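Local coordinates for response regulator receiver protein (Dyadobacter fermentans, PDB 4XLT) that probably acts as a receiver in two-component signalling, changing state when a phosphoryl group is passed to it from a partner kinase, at residues A40-D43 with H44-Q48; F69-T72 with E73-M77; D15-T18 with Q19-L22; P116-I119 with P120-R123. All coordinates share one frame; numbering follows the deposited sequence.

Contact 1 of 4, residues A40-D43 with H44-Q48; sequences AAID and HLRSQ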
loop_
_atom_site.group_PDB
_atom_site.type_symbol
_atom_site.label_atom_id
_atom_site.label_comp_id
_atom_site.label_asym_id
_atom_site.label_seq_id
_atom_site.Cartn_x
_atom_site.Cartn_y
_atom_site.Cartn_z
ATOM N N ALA A 40 13.383 15.823 11.387
ATOM C CA ALA A 40 13.153 15.194 12.682
ATOM C C ALA A 40 11.890 14.334 12.668
ATOM O O ALA A 40 11.835 13.286 13.309
ATOM C CB ALA A 40 13.064 16.250 13.772
ATOM N N ALA A 41 10.876 14.786 11.938
ATOM C CA ALA A 41 9.653 14.014 11.767
ATOM C C ALA A 41 9.929 12.726 10.989
ATOM O O ALA A 41 9.485 11.644 11.375
ATOM C CB ALA A 41 8.597 14.847 11.061
ATOM N N ILE A 42 10.669 12.853 9.892
ATOM C CA ILE A 42 11.014 11.698 9.071
ATOM C C ILE A 42 11.894 10.720 9.848
ATOM O O ILE A 42 11.684 9.507 9.789
ATOM C CB ILE A 42 11.728 12.125 7.770
ATOM C CG1 ILE A 42 10.738 12.803 6.821
ATOM C CG2 ILE A 42 12.337 10.925 7.070
ATOM C CD1 ILE A 42 9.586 11.907 6.397
ATOM N N ASP A 43 12.868 11.259 10.582
ATOM C CA ASP A 43 13.754 10.447 11.413
ATOM C C ASP A 43 12.975 9.589 12.405
ATOM O O ASP A 43 13.260 8.405 12.565
ATOM C CB ASP A 43 14.750 11.330 12.172
ATOM C CG ASP A 43 15.806 11.933 11.268
ATOM O OD1 ASP A 43 15.972 11.439 10.133
ATOM O OD2 ASP A 43 16.475 12.898 11.697
ATOM N N HIS A 44 11.994 10.193 13.069
ATOM C CA HIS A 44 11.161 9.461 14.016
ATOM C C HIS A 44 10.364 8.353 13.329
ATOM O O HIS A 44 10.235 7.248 13.860
ATOM C CB HIS A 44 10.209 10.408 14.741
ATOM C CG HIS A 44 9.143 9.705 15.522
ATOM N ND1 HIS A 44 7.836 9.624 15.094
ATOM C CD2 HIS A 44 9.196 9.033 16.697
ATOM C CE1 HIS A 44 7.127 8.940 15.974
ATOM N NE2 HIS A 44 7.929 8.570 16.956
ATOM N N LEU A 45 9.833 8.649 12.148
ATOM C CA LEU A 45 9.036 7.675 11.409
ATOM C C LEU A 45 9.880 6.495 10.926
ATOM O O LEU A 45 9.404 5.365 10.871
ATOM C CB LEU A 45 8.339 8.346 10.223
ATOM C CG LEU A 45 7.218 9.324 10.584
ATOM C CD1 LEU A 45 6.667 10.006 9.342
ATOM C CD2 LEU A 45 6.111 8.604 11.336
ATOM N N ARG A 46 11.139 6.756 10.590
ATOM C CA ARG A 46 12.023 5.707 10.090
ATOM C C ARG A 46 12.389 4.696 11.172
ATOM O O ARG A 46 12.894 3.613 10.870
ATOM C CB ARG A 46 13.294 6.318 9.497
ATOM C CG ARG A 46 13.109 6.879 8.099
ATOM C CD ARG A 46 14.324 7.671 7.647
ATOM N NE ARG A 46 14.156 8.195 6.294
ATOM C CZ ARG A 46 14.952 9.101 5.737
ATOM N NH1 ARG A 46 15.979 9.596 6.416
ATOM N NH2 ARG A 46 14.718 9.518 4.500
ATOM N N SER A 47 12.136 5.045 12.428
ATOM C CA SER A 47 12.441 4.147 13.536
ATOM C C SER A 47 11.212 3.346 13.963
ATOM O O SER A 47 11.287 2.517 14.869
ATOM C CB SER A 47 12.998 4.931 14.727
ATOM O OG SER A 47 12.009 5.767 15.302
ATOM N N GLN A 48 10.084 3.588 13.301
ATOM C CA GLN A 48 8.839 2.912 13.649
ATOM C C GLN A 48 8.641 1.634 12.841
ATOM O O GLN A 48 9.163 1.498 11.736
ATOM C CB GLN A 48 7.645 3.846 13.437
ATOM C CG GLN A 48 7.781 5.200 14.113
ATOM C CD GLN A 48 7.954 5.092 15.615
ATOM O OE1 GLN A 48 7.210 4.381 16.289
ATOM N NE2 GLN A 48 8.943 5.801 16.146
#
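Ile42 and Arg46 meet one turn apart near the C-terminal end of helix 38-46, which packs on the parallel sheet of this CheY-like receiver fold. Ile42 CG2 sits over one face of the guanidinium, offset toward its rim and 3.4 Å from Arg46 NE. The arginine gets there by starting with CG anti to the carbonyl carbon (chi1 -79°) and then running straight from CG to NE, back past the isoleucine. Asp43 comes at the same group obliquely, its carboxylate plane turned 43° from the guanidinium. Asp43 OD1 is 4.1 Å from Arg46 NH1 and well out of that plane, so the two can attract as charges although no N-H is aimed at the oxygen. The salt bridge of Arg46 is made elsewhere, from NH1 to Glu104 of the second subunit. An alanine in place of Arg46 is likely to leave that Glu104 without its cationic mate and to uncover the methyl of Ile42. Underneath, the backbone keeps the pair in step: Arg46 N bonds to Ile42 O at 2.9 Å, with a weak second bond to Asp43 O. His44 is turned another way, its ring meeting that of Phe35 while Gln48 NE2 lies above one of its faces. The helix then comes to its end at a single acceptor, His44 O, which takes Ser47 OG at 2.7 Å and the backbone Ser47 N as well. Gln48 NE2 adds a third bond to it at 3.0 Å, with His44 O in the amide plane of Gln48 and the N-H fairly straight (159°).

Contact 2 of 4, residues F69-T72 with E73-M77; sequences FEFT and EHYGM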
loop_
_atom_site.group_PDB
_atom_site.type_symbol
_atom_site.label_atom_id
_atom_site.label_comp_id
_atom_site.label_asym_id
_atom_site.label_seq_id
_atom_site.Cartn_x
_atom_site.Cartn_y
_atom_site.Cartn_z
ATOM N N PHE A 69 5.305 19.114 0.149
ATOM C CA PHE A 69 5.408 18.213 -0.995
ATOM C C PHE A 69 6.843 17.743 -1.221
ATOM O O PHE A 69 7.150 17.117 -2.237
ATOM C CB PHE A 69 4.855 18.889 -2.249
ATOM C CG PHE A 69 3.447 19.385 -2.087
ATOM C CD1 PHE A 69 2.407 18.495 -1.877
ATOM C CD2 PHE A 69 3.163 20.739 -2.134
ATOM C CE1 PHE A 69 1.110 18.944 -1.721
ATOM C CE2 PHE A 69 1.867 21.195 -1.980
ATOM C CZ PHE A 69 0.840 20.297 -1.769
ATOM N N GLU A 70 7.718 18.057 -0.272
ATOM C CA GLU A 70 9.033 17.435 -0.210
ATOM C C GLU A 70 9.028 16.415 0.920
ATOM O O GLU A 70 9.730 15.406 0.869
ATOM C CB GLU A 70 10.138 18.472 0.003
ATOM C CG GLU A 70 10.379 19.396 -1.182
ATOM C CD GLU A 70 9.516 20.646 -1.146
ATOM O OE1 GLU A 70 10.071 21.752 -1.318
ATOM O OE2 GLU A 70 8.288 20.524 -0.954
ATOM N N PHE A 71 8.220 16.690 1.941
ATOM C CA PHE A 71 8.047 15.766 3.053
ATOM C C PHE A 71 7.414 14.465 2.576
ATOM O O PHE A 71 7.805 13.382 3.006
ATOM C CB PHE A 71 7.186 16.394 4.153
ATOM C CG PHE A 71 6.911 15.474 5.312
ATOM C CD1 PHE A 71 7.749 15.459 6.411
ATOM C CD2 PHE A 71 5.813 14.623 5.301
ATOM C CE1 PHE A 71 7.503 14.615 7.479
ATOM C CE2 PHE A 71 5.562 13.774 6.366
ATOM C CZ PHE A 71 6.408 13.772 7.457
ATOM N N THR A 72 6.427 14.580 1.692
ATOM C CA THR A 72 5.711 13.413 1.192
ATOM C C THR A 72 6.617 12.514 0.363
ATOM O O THR A 72 6.411 11.303 0.307
ATOM C CB THR A 72 4.492 13.813 0.342
ATOM O OG1 THR A 72 4.895 14.752 -0.665
ATOM C CG2 THR A 72 3.420 14.434 1.222
ATOM N N GLU A 73 7.618 13.107 -0.276
ATOM C CA GLU A 73 8.564 12.337 -1.073
ATOM C C GLU A 73 9.387 11.419 -0.176
ATOM O O GLU A 73 9.592 10.248 -0.496
ATOM C CB GLU A 73 9.480 13.260 -1.876
ATOM C CG GLU A 73 8.739 14.172 -2.834
ATOM C CD GLU A 73 9.654 14.776 -3.877
ATOM O OE1 GLU A 73 10.652 14.117 -4.239
ATOM O OE2 GLU A 73 9.379 15.908 -4.329
ATOM N N HIS A 74 9.850 11.958 0.946
ATOM C CA HIS A 74 10.557 11.156 1.936
ATOM C C HIS A 74 9.603 10.213 2.652
ATOM O O HIS A 74 9.984 9.110 3.037
ATOM C CB HIS A 74 11.271 12.053 2.944
ATOM C CG HIS A 74 12.519 12.677 2.408
ATOM N ND1 HIS A 74 13.712 11.994 2.320
ATOM C CD2 HIS A 74 12.759 13.918 1.923
ATOM C CE1 HIS A 74 14.635 12.788 1.809
ATOM N NE2 HIS A 74 14.082 13.961 1.558
ATOM N N TYR A 75 8.359 10.653 2.819
ATOM C CA TYR A 75 7.331 9.841 3.455
ATOM C C TYR A 75 6.996 8.613 2.608
ATOM O O TYR A 75 6.769 7.524 3.138
ATOM C CB TYR A 75 6.072 10.674 3.706
ATOM C CG TYR A 75 4.944 9.894 4.345
ATOM C CD1 TYR A 75 4.874 9.739 5.723
ATOM C CD2 TYR A 75 3.952 9.312 3.568
ATOM C CE1 TYR A 75 3.850 9.024 6.309
ATOM C CE2 TYR A 75 2.925 8.597 4.144
ATOM C CZ TYR A 75 2.878 8.454 5.514
ATOM O OH TYR A 75 1.854 7.738 6.092
ATOM N N GLY A 76 6.971 8.795 1.290
ATOM C CA GLY A 76 6.676 7.711 0.372
ATOM C C GLY A 76 7.756 6.645 0.362
ATOM O O GLY A 76 7.554 5.551 -0.166
HETATM N N MSE A 77 8.905 6.969 0.949
HETATM C CA MSE A 77 10.031 6.041 1.029
HETATM C C MSE A 77 9.911 5.090 2.224
HETATM O O MSE A 77 10.566 4.051 2.266
HETATM C CB MSE A 77 11.351 6.814 1.100
HETATM C CG MSE A 77 11.811 7.385 -0.234
HETATM SE SE MSE A 77 13.288 8.660 -0.077
HETATM C CE MSE A 77 14.064 8.031 1.599
#
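Phe71 and Tyr75 both set CG trans to their own backbone N (chi1 177° and 179°), which sends the two rings off the same flank of helix 68-75, one turn apart. They do not stack: Phe71 CE2 comes 4.1 Å from Tyr75 CB, in an oblique approach that neither ring makes with a clear face or edge. Each ring is wedged further into the fold, Phe71 against Ile42 and Leu59, and Tyr75 against Ile57 and Leu88, with the ring of His108 meeting it edge-to-face. Thr72 takes the rotamer with OG1 between N and the carbonyl carbon (chi1 51°), and there OG1 is in a weak hydrogen bond with Asn106 ND2, which can only donate. Below these side chains the backbone is well bonded, Tyr75 N to Phe71 O at 2.8 Å and in the carbonyl plane, Gly76 N to Thr72 O also at 2.8 Å. One residue earlier it is looser. Glu70 O receives only weak bonds, from Glu73 N at 3.3 Å and from His74 N at 3.5 Å, and His74 CD2 brings the edge of the imidazole to the same oxygen, near the ring plane. Glu73 stretches back along the helix until OE2 is 3.3 Å from Phe69 O, two acceptors facing each other. Glu70 OE2 and Glu73 OE2 are 5.8 Å apart, near enough that some repulsion is likely. The chemistry is that of an amphipathic helix: aromatic grip holds it to the core, while the acidic pair Glu70 and Glu73 belongs to its exposed side.

Contact 3 of 4, residues D15-T18 with Q19-L22; sequences DLFT and QEKL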
loop_
_atom_site.group_PDB
_atom_site.type_symbol
_atom_site.label_atom_id
_atom_site.label_comp_id
_atom_site.label_asym_id
_atom_site.label_seq_id
_atom_site.Cartn_x
_atom_site.Cartn_y
_atom_site.Cartn_z
ATOM N N ASP A 15 2.090 27.867 16.192
ATOM C CA ASP A 15 1.051 26.980 15.673
ATOM C C ASP A 15 1.224 25.557 16.193
ATOM O O ASP A 15 0.243 24.879 16.490
ATOM C CB ASP A 15 1.045 26.975 14.140
ATOM C CG ASP A 15 0.598 28.300 13.552
ATOM O OD1 ASP A 15 -0.020 29.102 14.284
ATOM O OD2 ASP A 15 0.857 28.536 12.352
ATOM N N LEU A 16 2.474 25.114 16.305
ATOM C CA LEU A 16 2.778 23.763 16.763
ATOM C C LEU A 16 2.225 23.491 18.161
ATOM O O LEU A 16 1.464 22.543 18.361
ATOM C CB LEU A 16 4.291 23.530 16.748
ATOM C CG LEU A 16 4.766 22.087 16.901
ATOM C CD1 LEU A 16 4.243 21.228 15.761
ATOM C CD2 LEU A 16 6.281 22.029 16.954
ATOM N N PHE A 17 2.604 24.329 19.120
ATOM C CA PHE A 17 2.175 24.154 20.504
ATOM C C PHE A 17 0.688 24.436 20.690
ATOM O O PHE A 17 0.023 23.774 21.486
ATOM C CB PHE A 17 2.997 25.049 21.432
ATOM C CG PHE A 17 4.380 24.529 21.697
ATOM C CD1 PHE A 17 4.611 23.649 22.742
ATOM C CD2 PHE A 17 5.445 24.911 20.899
ATOM C CE1 PHE A 17 5.882 23.163 22.990
ATOM C CE2 PHE A 17 6.718 24.427 21.141
ATOM C CZ PHE A 17 6.936 23.553 22.187
ATOM N N THR A 18 0.171 25.416 19.953
ATOM C CA THR A 18 -1.248 25.751 20.018
ATOM C C THR A 18 -2.109 24.575 19.572
ATOM O O THR A 18 -3.080 24.216 20.239
ATOM C CB THR A 18 -1.584 26.975 19.147
ATOM O OG1 THR A 18 -0.871 28.119 19.635
ATOM C CG2 THR A 18 -3.077 27.263 19.183
ATOM N N GLN A 19 -1.741 23.981 18.442
ATOM C CA GLN A 19 -2.458 22.830 17.906
ATOM C C GLN A 19 -2.400 21.659 18.876
ATOM O O GLN A 19 -3.398 20.970 19.098
ATOM C CB GLN A 19 -1.880 22.418 16.552
ATOM C CG GLN A 19 -2.731 21.410 15.805
ATOM C CD GLN A 19 -4.082 21.977 15.418
ATOM O OE1 GLN A 19 -5.097 21.686 16.053
ATOM N NE2 GLN A 19 -4.102 22.795 14.373
ATOM N N GLU A 20 -1.220 21.445 19.454
ATOM C CA GLU A 20 -1.019 20.383 20.434
ATOM C C GLU A 20 -1.962 20.567 21.614
ATOM O O GLU A 20 -2.570 19.612 22.095
ATOM C CB GLU A 20 0.431 20.364 20.922
ATOM C CG GLU A 20 0.694 19.380 22.055
ATOM C CD GLU A 20 2.118 19.452 22.578
ATOM O OE1 GLU A 20 2.797 20.471 22.332
ATOM O OE2 GLU A 20 2.560 18.487 23.236
ATOM N N LYS A 21 -2.078 21.814 22.060
ATOM C CA LYS A 21 -2.947 22.184 23.169
ATOM C C LYS A 21 -4.405 21.828 22.886
ATOM O O LYS A 21 -5.075 21.224 23.721
ATOM C CB LYS A 21 -2.815 23.681 23.455
ATOM C CG LYS A 21 -3.594 24.179 24.658
ATOM C CD LYS A 21 -3.618 25.701 24.688
ATOM C CE LYS A 21 -2.217 26.281 24.537
ATOM N NZ LYS A 21 -2.227 27.768 24.437
ATOM N N LEU A 22 -4.885 22.197 21.702
ATOM C CA LEU A 22 -6.280 21.963 21.331
ATOM C C LEU A 22 -6.613 20.475 21.232
ATOM O O LEU A 22 -7.668 20.040 21.692
ATOM C CB LEU A 22 -6.603 22.657 20.005
ATOM C CG LEU A 22 -6.400 24.175 19.956
ATOM C CD1 LEU A 22 -6.933 24.747 18.650
ATOM C CD2 LEU A 22 -7.050 24.858 21.150
#
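Asp15, Leu16, Phe17 and Thr18 each offer a carbonyl oxygen to the residue four places on, and all four bonds are made. Gln19 N reaches Asp15 O at 2.9 Å and Lys21 N reaches Phe17 O at 2.9 Å; between and after them, Glu20 N to Leu16 O and Leu22 N to Thr18 O each measure 3.1 Å. This is regular alpha-helix, part of helix 13-25. Lys21 CB and Leu22 CG also lie near Thr18 O, each at 3.3 Å. Side-chain packing across the turn rests on Phe17 and Glu20, which lie alongside each other and point the same way. Glu20 runs out extended with CG trans to its backbone N (chi1 174°), and this carries OE1 to within 3.7 Å of Phe17 CD1. The carboxylate is turned 39° from the ring and approaches it obliquely, a van der Waals neighbour of the C-H rather than a bonded partner. Two polar ends, those of Thr18 and Asp15, are bonded outside these residues. The hydroxyl of Thr18 lies beside its own backbone N, anti to the carbonyl carbon, and bonds back to Phe14 O, while Asp15 OD2 makes a salt bridge to Lys115, probably the lysine that receiver domains keep beside the phosphorylation site. The helix itself is the crossover of a beta-alpha-beta unit: Leu16 lies on Ile8 of strand 4-9 and Thr34 of strand 31-35, Glu20 rests on Val32 and Thr34, and Gln19 touches Ile8 and, from the loop before helix 119-129, Leu117.

Contact 4 of 4, residues P116-I119 with P120-R123; sequences PLEI and PLLR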
loop_
_atom_site.group_PDB
_atom_site.type_symbol
_atom_site.label_atom_id
_atom_site.label_comp_id
_atom_site.label_asym_id
_atom_site.label_seq_id
_atom_site.Cartn_x
_atom_site.Cartn_y
_atom_site.Cartn_z
ATOM N N PRO A 116 -7.495 27.652 11.596
ATOM C CA PRO A 116 -7.131 26.661 12.614
ATOM C C PRO A 116 -7.914 25.362 12.460
ATOM O O PRO A 116 -8.945 25.339 11.790
ATOM C CB PRO A 116 -7.494 27.363 13.922
ATOM C CG PRO A 116 -8.643 28.237 13.550
ATOM C CD PRO A 116 -8.358 28.712 12.147
ATOM N N LEU A 117 -7.421 24.295 13.075
ATOM C CA LEU A 117 -8.037 22.980 12.947
ATOM C C LEU A 117 -9.420 22.918 13.591
ATOM O O LEU A 117 -9.592 23.293 14.752
ATOM C CB LEU A 117 -7.130 21.922 13.569
ATOM C CG LEU A 117 -7.462 20.469 13.252
ATOM C CD1 LEU A 117 -7.350 20.232 11.757
ATOM C CD2 LEU A 117 -6.534 19.546 14.018
ATOM N N GLU A 118 -10.405 22.449 12.832
ATOM C CA GLU A 118 -11.743 22.231 13.375
ATOM C C GLU A 118 -11.849 20.822 13.945
ATOM O O GLU A 118 -11.973 19.849 13.199
ATOM C CB GLU A 118 -12.822 22.454 12.311
ATOM C CG GLU A 118 -13.077 23.913 11.955
ATOM C CD GLU A 118 -12.093 24.452 10.936
ATOM O OE1 GLU A 118 -11.410 23.638 10.276
ATOM O OE2 GLU A 118 -12.005 25.690 10.791
ATOM N N ILE A 119 -11.794 20.723 15.268
ATOM C CA ILE A 119 -11.836 19.432 15.951
ATOM C C ILE A 119 -13.065 18.577 15.597
ATOM O O ILE A 119 -12.913 17.384 15.331
ATOM C CB ILE A 119 -11.771 19.618 17.484
ATOM C CG1 ILE A 119 -10.506 20.392 17.866
ATOM C CG2 ILE A 119 -11.807 18.271 18.193
ATOM C CD1 ILE A 119 -10.370 20.660 19.349
ATOM N N PRO A 120 -14.281 19.166 15.583
ATOM C CA PRO A 120 -15.401 18.289 15.210
ATOM C C PRO A 120 -15.312 17.801 13.765
ATOM O O PRO A 120 -15.755 16.693 13.460
ATOM C CB PRO A 120 -16.632 19.183 15.412
ATOM C CG PRO A 120 -16.117 20.574 15.323
ATOM C CD PRO A 120 -14.745 20.525 15.922
ATOM N N LEU A 121 -14.734 18.617 12.891
ATOM C CA LEU A 121 -14.563 18.247 11.492
ATOM C C LEU A 121 -13.579 17.091 11.362
ATOM O O LEU A 121 -13.772 16.185 10.549
ATOM C CB LEU A 121 -14.087 19.455 10.677
ATOM C CG LEU A 121 -13.973 19.356 9.153
ATOM C CD1 LEU A 121 -14.266 20.712 8.531
ATOM C CD2 LEU A 121 -12.595 18.868 8.720
ATOM N N LEU A 122 -12.523 17.127 12.168
ATOM C CA LEU A 122 -11.485 16.108 12.102
ATOM C C LEU A 122 -11.940 14.815 12.770
ATOM O O LEU A 122 -11.663 13.724 12.272
ATOM C CB LEU A 122 -10.191 16.612 12.745
ATOM C CG LEU A 122 -8.941 15.772 12.473
ATOM C CD1 LEU A 122 -7.764 16.660 12.121
ATOM C CD2 LEU A 122 -8.599 14.911 13.668
ATOM N N ARG A 123 -12.637 14.945 13.895
ATOM C CA ARG A 123 -13.155 13.789 14.624
ATOM C C ARG A 123 -14.094 12.955 13.754
ATOM O O ARG A 123 -14.065 11.722 13.793
ATOM C CB ARG A 123 -13.869 14.245 15.899
ATOM C CG ARG A 123 -14.752 13.186 16.548
ATOM C CD ARG A 123 -14.551 13.144 18.056
ATOM N NE ARG A 123 -14.524 14.480 18.646
ATOM C CZ ARG A 123 -14.092 14.743 19.875
ATOM N NH1 ARG A 123 -13.647 13.762 20.648
ATOM N NH2 ARG A 123 -14.099 15.989 20.332
#
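Pro120 follows Ile119 in the first turn of helix 119-129, and Pro120 CD is 3.5 Å from Ile119 CB, an approach largely set by the peptide link between them. Having no N-H, the proline gives up no hydrogen bond at this position, where a helix has no acceptor to offer. Leu121 comes next and packs its CB 3.6 Å from Glu118 CB, beside the residue that occupies the N-cap position. Leu122 N bonds to Glu118 O at 3.0 Å, nearly in line with the C=O. Its side chain leaves with CG trans to N (chi1 -167°), bringing CD1 against both methyls of Leu117, 3.6 Å from Leu117 CD1 and 3.7 Å from Leu117 CD2. Arg123 repeats the backbone bond, N to Ile119 O at 2.8 Å (164°), then folds back at chi2 and chi3 until NH2 lies 3.9 Å from Ile119 CG2, approaching obliquely. The loop enters through a cis peptide before Pro116, as commonly in receiver domains. Leu117 and Leu122 both reach Leu58 of strand 54-60; Leu122 also meets Leu113 of strand 109-114, and Leu117 touches Leu23 on helix 13-25.

How the contacts relate
From the N terminus the order is contact 3, contact 1, contact 2, contact 4. Each lies on one short continuous stretch of chain, so none closes a long loop, and they run in series without nesting or crossing. Two pairs meet in space. Contacts 1 and 2 bring helices 38-46 and 68-75 together, with Ile42 CD1 3.6 Å from Phe71 CE1 and Arg46 beside His74 and Met77; both also touch the second subunit. Contacts 3 and 4 join helix 13-25 to the start of helix 119-129, through Gln19 against Leu117 and Leu22 against Ile119. Contact 4 lies across the chain's centre from contacts 1 and 2, about 25 Å and 24 Å between centres.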